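Local coordinates for ESX-1 secretion system protein EccA1 (Mycobacterium tuberculosis, PDB 4F3V) that is an ATPase that may power export of virulence factors such as EsxA and EsxB by the ESX-1 type VII secretion system, here as its N-terminal TPR domain, at residues A181-L186 with Y252-T257; E149-V154 with E260-R265. All blocks are in the same frame, centred on the assembly; numbering follows the deposited sequence.

Contact 1 (A181-L186 with Y252-T257)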
loop_
_atom_site.group_PDB
_atom_site.type_symbol
_atom_site.label_atom_id
_atom_site.label_comp_id
_atom_site.label_asym_id
_atom_site.label_seq_id
_atom_site.Cartn_x
_atom_site.Cartn_y
_atom_site.Cartn_z
ATOM N N ALA A 181 -13.872 10.984 -3.431
ATOM C CA ALA A 181 -14.876 11.927 -3.990
ATOM C C ALA A 181 -15.489 11.444 -5.299
ATOM O O ALA A 181 -16.704 11.450 -5.463
ATOM C CB ALA A 181 -14.277 13.300 -4.198
ATOM N N ALA A 182 -14.645 10.989 -6.215
ATOM C CA ALA A 182 -15.111 10.447 -7.498
ATOM C C ALA A 182 -16.061 9.262 -7.320
ATOM O O ALA A 182 -17.112 9.205 -7.966
ATOM C CB ALA A 182 -13.922 10.064 -8.355
ATOM N N ASN A 183 -15.716 8.355 -6.413
ATOM C CA ASN A 183 -16.536 7.188 -6.160
ATOM C C ASN A 183 -17.874 7.515 -5.479
ATOM O O ASN A 183 -18.776 6.683 -5.455
ATOM C CB ASN A 183 -15.738 6.156 -5.357
ATOM C CG ASN A 183 -14.821 5.311 -6.229
ATOM O OD1 ASN A 183 -15.284 4.411 -6.910
ATOM N ND2 ASN A 183 -13.530 5.588 -6.200
ATOM N N LEU A 184 -17.962 8.709 -4.892
ATOM C CA LEU A 184 -19.188 9.228 -4.313
ATOM C C LEU A 184 -19.924 10.191 -5.282
ATOM O O LEU A 184 -20.863 10.889 -4.883
ATOM C CB LEU A 184 -18.881 9.941 -2.990
ATOM C CG LEU A 184 -18.369 9.061 -1.835
ATOM C CD1 LEU A 184 -17.719 9.897 -0.732
ATOM C CD2 LEU A 184 -19.492 8.174 -1.287
ATOM N N ALA A 185 -19.503 10.208 -6.543
ATOM C CA ALA A 185 -20.118 11.038 -7.577
ATOM C C ALA A 185 -19.968 12.546 -7.335
ATOM O O ALA A 185 -20.737 13.350 -7.873
ATOM C CB ALA A 185 -21.595 10.662 -7.760
ATOM N N LEU A 186 -18.950 12.913 -6.553
ATOM C CA LEU A 186 -18.600 14.302 -6.284
ATOM C C LEU A 186 -17.508 14.676 -7.278
ATOM O O LEU A 186 -16.349 14.880 -6.924
ATOM C CB LEU A 186 -18.120 14.460 -4.843
ATOM C CG LEU A 186 -19.110 14.022 -3.755
ATOM C CD1 LEU A 186 -18.523 14.218 -2.370
ATOM C CD2 LEU A 186 -20.442 14.743 -3.868
ATOM N N TYR A 252 -18.719 2.825 -20.940
ATOM C CA TYR A 252 -17.920 2.358 -19.806
ATOM C C TYR A 252 -17.834 3.471 -18.758
ATOM O O TYR A 252 -17.111 4.462 -18.956
ATOM C CB TYR A 252 -16.513 1.947 -20.276
ATOM C CG TYR A 252 -15.704 1.142 -19.283
ATOM C CD1 TYR A 252 -15.352 1.674 -18.048
ATOM C CD2 TYR A 252 -15.260 -0.149 -19.597
ATOM C CE1 TYR A 252 -14.603 0.930 -17.158
ATOM C CE2 TYR A 252 -14.507 -0.893 -18.709
ATOM C CZ TYR A 252 -14.189 -0.344 -17.491
ATOM O OH TYR A 252 -13.437 -1.064 -16.604
ATOM N N ARG A 253 -18.537 3.309 -17.637
ATOM C CA ARG A 253 -18.579 4.344 -16.595
ATOM C C ARG A 253 -18.304 3.803 -15.217
ATOM O O ARG A 253 -18.531 2.630 -14.945
ATOM C CB ARG A 253 -19.941 5.021 -16.545
ATOM C CG ARG A 253 -20.411 5.484 -17.891
ATOM C CD ARG A 253 -21.482 6.549 -17.816
ATOM N NE ARG A 253 -21.515 7.274 -19.090
ATOM C CZ ARG A 253 -21.831 8.558 -19.217
ATOM N NH1 ARG A 253 -22.158 9.272 -18.141
ATOM N NH2 ARG A 253 -21.820 9.131 -20.420
ATOM N N LEU A 254 -17.814 4.691 -14.359
ATOM C CA LEU A 254 -17.633 4.415 -12.945
ATOM C C LEU A 254 -18.996 4.201 -12.270
ATOM O O LEU A 254 -19.901 5.018 -12.431
ATOM C CB LEU A 254 -16.925 5.606 -12.307
ATOM C CG LEU A 254 -16.558 5.490 -10.852
ATOM C CD1 LEU A 254 -15.612 4.308 -10.683
ATOM C CD2 LEU A 254 -15.998 6.822 -10.343
ATOM N N LYS A 255 -19.150 3.107 -11.540
ATOM C CA LYS A 255 -20.371 2.891 -10.757
ATOM C C LYS A 255 -20.138 3.560 -9.428
ATOM O O LYS A 255 -19.168 3.249 -8.760
ATOM C CB LYS A 255 -20.660 1.401 -10.579
ATOM C CG LYS A 255 -20.795 0.678 -11.907
ATOM C CD LYS A 255 -21.303 -0.758 -11.772
ATOM C CE LYS A 255 -21.105 -1.524 -13.077
ATOM N NZ LYS A 255 -21.663 -2.901 -12.968
ATOM N N THR A 256 -20.960 4.531 -9.061
ATOM C CA THR A 256 -20.685 5.309 -7.860
ATOM C C THR A 256 -21.605 4.872 -6.735
ATOM O O THR A 256 -22.566 4.163 -6.963
ATOM C CB THR A 256 -20.815 6.823 -8.114
ATOM O OG1 THR A 256 -22.123 7.084 -8.630
ATOM C CG2 THR A 256 -19.711 7.341 -9.088
ATOM N N THR A 257 -21.274 5.283 -5.516
ATOM C CA THR A 257 -22.102 5.032 -4.346
ATOM C C THR A 257 -22.319 6.361 -3.602
ATOM O O THR A 257 -21.988 7.443 -4.121
ATOM C CB THR A 257 -21.473 3.929 -3.458
ATOM O OG1 THR A 257 -22.380 3.541 -2.407
ATOM C CG2 THR A 257 -20.148 4.385 -2.854
HETATM O O HOH W 1 -17.896 3.296 -6.275
#

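Contact 2 (E149-V154 with E260-R265). With SO4 (sulfate ion), chain F.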
loop_
_atom_site.group_PDB
_atom_site.type_symbol
_atom_site.label_atom_id
_atom_site.label_comp_id
_atom_site.label_asym_id
_atom_site.label_seq_id
_atom_site.Cartn_x
_atom_site.Cartn_y
_atom_site.Cartn_z
ATOM N N GLU A 149 -13.833 -0.134 -0.354
ATOM C CA GLU A 149 -14.729 0.905 -0.921
ATOM C C GLU A 149 -15.516 1.680 0.147
ATOM O O GLU A 149 -16.668 2.117 -0.072
ATOM C CB GLU A 149 -15.677 0.300 -1.963
ATOM C CG GLU A 149 -14.923 -0.375 -3.103
ATOM C CD GLU A 149 -15.814 -1.048 -4.145
ATOM O OE1 GLU A 149 -16.959 -0.647 -4.357
ATOM O OE2 GLU A 149 -15.340 -2.005 -4.780
ATOM N N ARG A 150 -14.861 1.918 1.278
ATOM C CA ARG A 150 -15.442 2.692 2.350
ATOM C C ARG A 150 -15.023 4.160 2.205
ATOM O O ARG A 150 -14.179 4.665 2.953
ATOM C CB ARG A 150 -15.031 2.086 3.687
ATOM C CG ARG A 150 -15.781 0.789 3.952
ATOM C CD ARG A 150 -15.334 0.130 5.250
ATOM N NE ARG A 150 -15.695 0.901 6.441
ATOM C CZ ARG A 150 -15.761 0.395 7.679
ATOM N NH1 ARG A 150 -15.492 -0.889 7.916
ATOM N NH2 ARG A 150 -16.116 1.176 8.683
ATOM N N TRP A 151 -15.598 4.817 1.196
ATOM C CA TRP A 151 -15.083 6.110 0.759
ATOM C C TRP A 151 -15.239 7.205 1.767
ATOM O O TRP A 151 -14.366 8.042 1.869
ATOM C CB TRP A 151 -15.703 6.516 -0.572
ATOM C CG TRP A 151 -15.497 5.435 -1.605
ATOM C CD1 TRP A 151 -16.463 4.665 -2.221
ATOM C CD2 TRP A 151 -14.216 4.924 -2.115
ATOM N NE1 TRP A 151 -15.886 3.755 -3.083
ATOM C CE2 TRP A 151 -14.543 3.864 -3.067
ATOM C CE3 TRP A 151 -12.892 5.272 -1.931
ATOM C CZ2 TRP A 151 -13.560 3.163 -3.760
ATOM C CZ3 TRP A 151 -11.913 4.557 -2.611
ATOM C CH2 TRP A 151 -12.240 3.533 -3.531
ATOM N N THR A 152 -16.331 7.219 2.517
ATOM C CA THR A 152 -16.494 8.233 3.552
ATOM C C THR A 152 -15.463 8.037 4.699
ATOM O O THR A 152 -14.981 9.007 5.253
ATOM C CB THR A 152 -17.926 8.237 4.101
ATOM O OG1 THR A 152 -18.293 6.891 4.445
ATOM C CG2 THR A 152 -18.904 8.742 3.031
ATOM N N ASP A 153 -15.082 6.790 4.995
ATOM C CA ASP A 153 -14.058 6.530 6.034
ATOM C C ASP A 153 -12.667 6.956 5.506
ATOM O O ASP A 153 -11.843 7.501 6.262
ATOM C CB ASP A 153 -14.060 5.060 6.444
ATOM C CG ASP A 153 -15.341 4.648 7.161
ATOM O OD1 ASP A 153 -15.785 5.411 8.038
ATOM O OD2 ASP A 153 -15.887 3.551 6.873
ATOM N N VAL A 154 -12.422 6.755 4.207
ATOM C CA VAL A 154 -11.210 7.259 3.584
ATOM C C VAL A 154 -11.104 8.763 3.813
ATOM O O VAL A 154 -10.105 9.246 4.325
ATOM C CB VAL A 154 -11.150 6.943 2.074
ATOM C CG1 VAL A 154 -10.038 7.760 1.405
ATOM C CG2 VAL A 154 -10.939 5.436 1.848
ATOM N N GLU A 260 -25.026 7.347 2.331
ATOM C CA GLU A 260 -26.203 6.595 2.767
ATOM C C GLU A 260 -26.124 5.122 2.355
ATOM O O GLU A 260 -26.396 4.214 3.147
ATOM C CB GLU A 260 -27.479 7.260 2.221
ATOM C CG GLU A 260 -27.688 8.668 2.802
ATOM C CD GLU A 260 -26.822 9.785 2.192
ATOM O OE1 GLU A 260 -26.055 9.602 1.203
ATOM O OE2 GLU A 260 -26.905 10.901 2.751
ATOM N N GLN A 261 -25.717 4.881 1.122
ATOM C CA GLN A 261 -25.606 3.516 0.628
ATOM C C GLN A 261 -24.525 2.736 1.393
ATOM O O GLN A 261 -24.745 1.589 1.789
ATOM C CB GLN A 261 -25.344 3.539 -0.876
ATOM C CG GLN A 261 -25.699 2.249 -1.572
ATOM C CD GLN A 261 -25.581 2.300 -3.080
ATOM O OE1 GLN A 261 -24.603 2.804 -3.627
ATOM N NE2 GLN A 261 -26.570 1.708 -3.763
ATOM N N ILE A 262 -23.365 3.345 1.612
ATOM C CA ILE A 262 -22.308 2.698 2.409
ATOM C C ILE A 262 -22.813 2.352 3.832
ATOM O O ILE A 262 -22.587 1.247 4.330
ATOM C CB ILE A 262 -21.035 3.579 2.516
ATOM C CG1 ILE A 262 -20.375 3.749 1.126
ATOM C CG2 ILE A 262 -20.095 2.979 3.531
ATOM C CD1 ILE A 262 -19.263 4.791 1.085
ATOM N N ALA A 263 -23.508 3.289 4.464
ATOM C CA ALA A 263 -24.062 3.053 5.797
ATOM C C ALA A 263 -25.119 1.941 5.829
ATOM O O ALA A 263 -25.314 1.312 6.873
ATOM C CB ALA A 263 -24.641 4.346 6.370
ATOM N N SER A 264 -25.795 1.688 4.715
ATOM C CA SER A 264 -26.806 0.614 4.656
ATOM C C SER A 264 -26.199 -0.775 4.385
ATOM O O SER A 264 -26.914 -1.755 4.315
ATOM C CB SER A 264 -27.860 0.912 3.577
ATOM O OG SER A 264 -27.314 0.640 2.286
ATOM N N ARG A 265 -24.886 -0.877 4.230
ATOM C CA ARG A 265 -24.292 -2.196 4.010
ATOM C C ARG A 265 -24.587 -3.111 5.200
ATOM O O ARG A 265 -24.391 -2.716 6.349
ATOM C CB ARG A 265 -22.780 -2.079 3.812
ATOM C CG ARG A 265 -22.349 -1.480 2.487
ATOM C CD ARG A 265 -20.839 -1.237 2.462
ATOM N NE ARG A 265 -20.422 -0.528 1.249
ATOM C CZ ARG A 265 -19.147 -0.265 0.936
ATOM N NH1 ARG A 265 -18.152 -0.646 1.746
ATOM N NH2 ARG A 265 -18.868 0.370 -0.189
HETATM S S SO4 F . -16.135 -1.072 11.359
HETATM O O1 SO4 F . -17.347 -0.218 11.474
HETATM O O2 SO4 F . -16.359 -2.058 10.284
HETATM O O3 SO4 F . -14.942 -0.199 11.113
HETATM O O4 SO4 F . -15.920 -1.820 12.614
#

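Contact 1 (A181-L186 with Y252-T257)
L254 and T256 both send their side chains toward the end of helix 167-183, while K255 between them turns away. L254 has CG anti to its backbone N (chi1 -176°), and its two methyls divide between A182 and N183: L254 CD2 rests 3.5 Å from A182 O, and CD1 lies 3.8 Å from N183 OD1, the side chains of N183 and L254 crossing at about a right angle. T256 CG2, anti to its own carbonyl carbon, lies 3.4 Å from A182 O, which leaves OG1 in the crowded position between N and C (chi1 56°), toward A185 CB. The helix stops here in a Schellman motif: A185, with positive phi, is the C-prime residue, L186 N bonds to A181 O and A185 N to A182 O. N183 O is taken instead by the extended chain that crosses the helix end, receiving T257 N at 2.9 Å in a nearly straight bond (171° at the hydrogen) close to the C=O axis. Beside this bond T257 O approaches L184 CA in a CA-H...O contact, and T257 CG2 faces L184 CD2. The N183 amide is held at both ends: ND2 donates to V179 O one turn back, and a water donates to both N183 OD1 (2.9 Å) and K255 O (2.8 Å).

Contact 2 (E149-V154 with E260-R265)
The W151 ring has E149 CA over one face, 3.6 Å above the plane and offset toward the rim; the R265 guanidinium has I262 CG2 over one of its faces, and the R150 guanidinium takes D153 OD2 and the sulfate at its edge, in plane. All this gathers at the turn between helices 134-147 and 151-158 of a TPR domain, where E149, with positive phi, is the C-prime residue of a Schellman motif and R150 is the N-cap of the next helix. Against that turn sits the short helix 259-263. I262, CG1 anti to its carbonyl carbon, extends CD1 to 3.7 Å from W151 N, and meets T152 OG1 tip to tip. R265, extended from CG to NE, crosses R150 obliquely and reaches E149 O, which R265 NH2 meets at 2.8 Å; the bond is bent (134°), with the donor above the carbonyl plane. R265 NH1 lies 3.5 Å from R150 CG and donates to A148 O and P268 O, so several carbonyls fix the buried group. The two guanidinium planes stand 77° apart. R150 bends at chi3 (67°) and makes a cation-pi contact with W269; NH1 and NH2 hold the sulfate, probably from the crystallisation liquor. Through its NE/NH2 edge R150 grips D153 side-on, both nitrogens bonding to the single oxygen D153 OD2, whose anti lone pair receives R150 NE at 2.7 Å.

The centres of contacts 1 and 2 lie about 13 Å apart, on the same side of the chain's centre. Along the chain the order is 149-154, 181-186, 252-257, 260-265, so the loop spanned by contact 1 falls within the longer one spanned by contact 2. Helices 151-158 and 167-183 are consecutive, and the chain after helix 241-248 runs back past the C-terminal end of helix 167-183 and then the N-terminal end of helix 151-158. W151 joins the two sites: W151 NE1 is 3.3 Å from N183 CB, and T257 CG2 packs on W151 CD1. In this mainly helical TPR domain the segment after helix 241-248, with the short helix 259-263, is thus folded back onto those two helix ends.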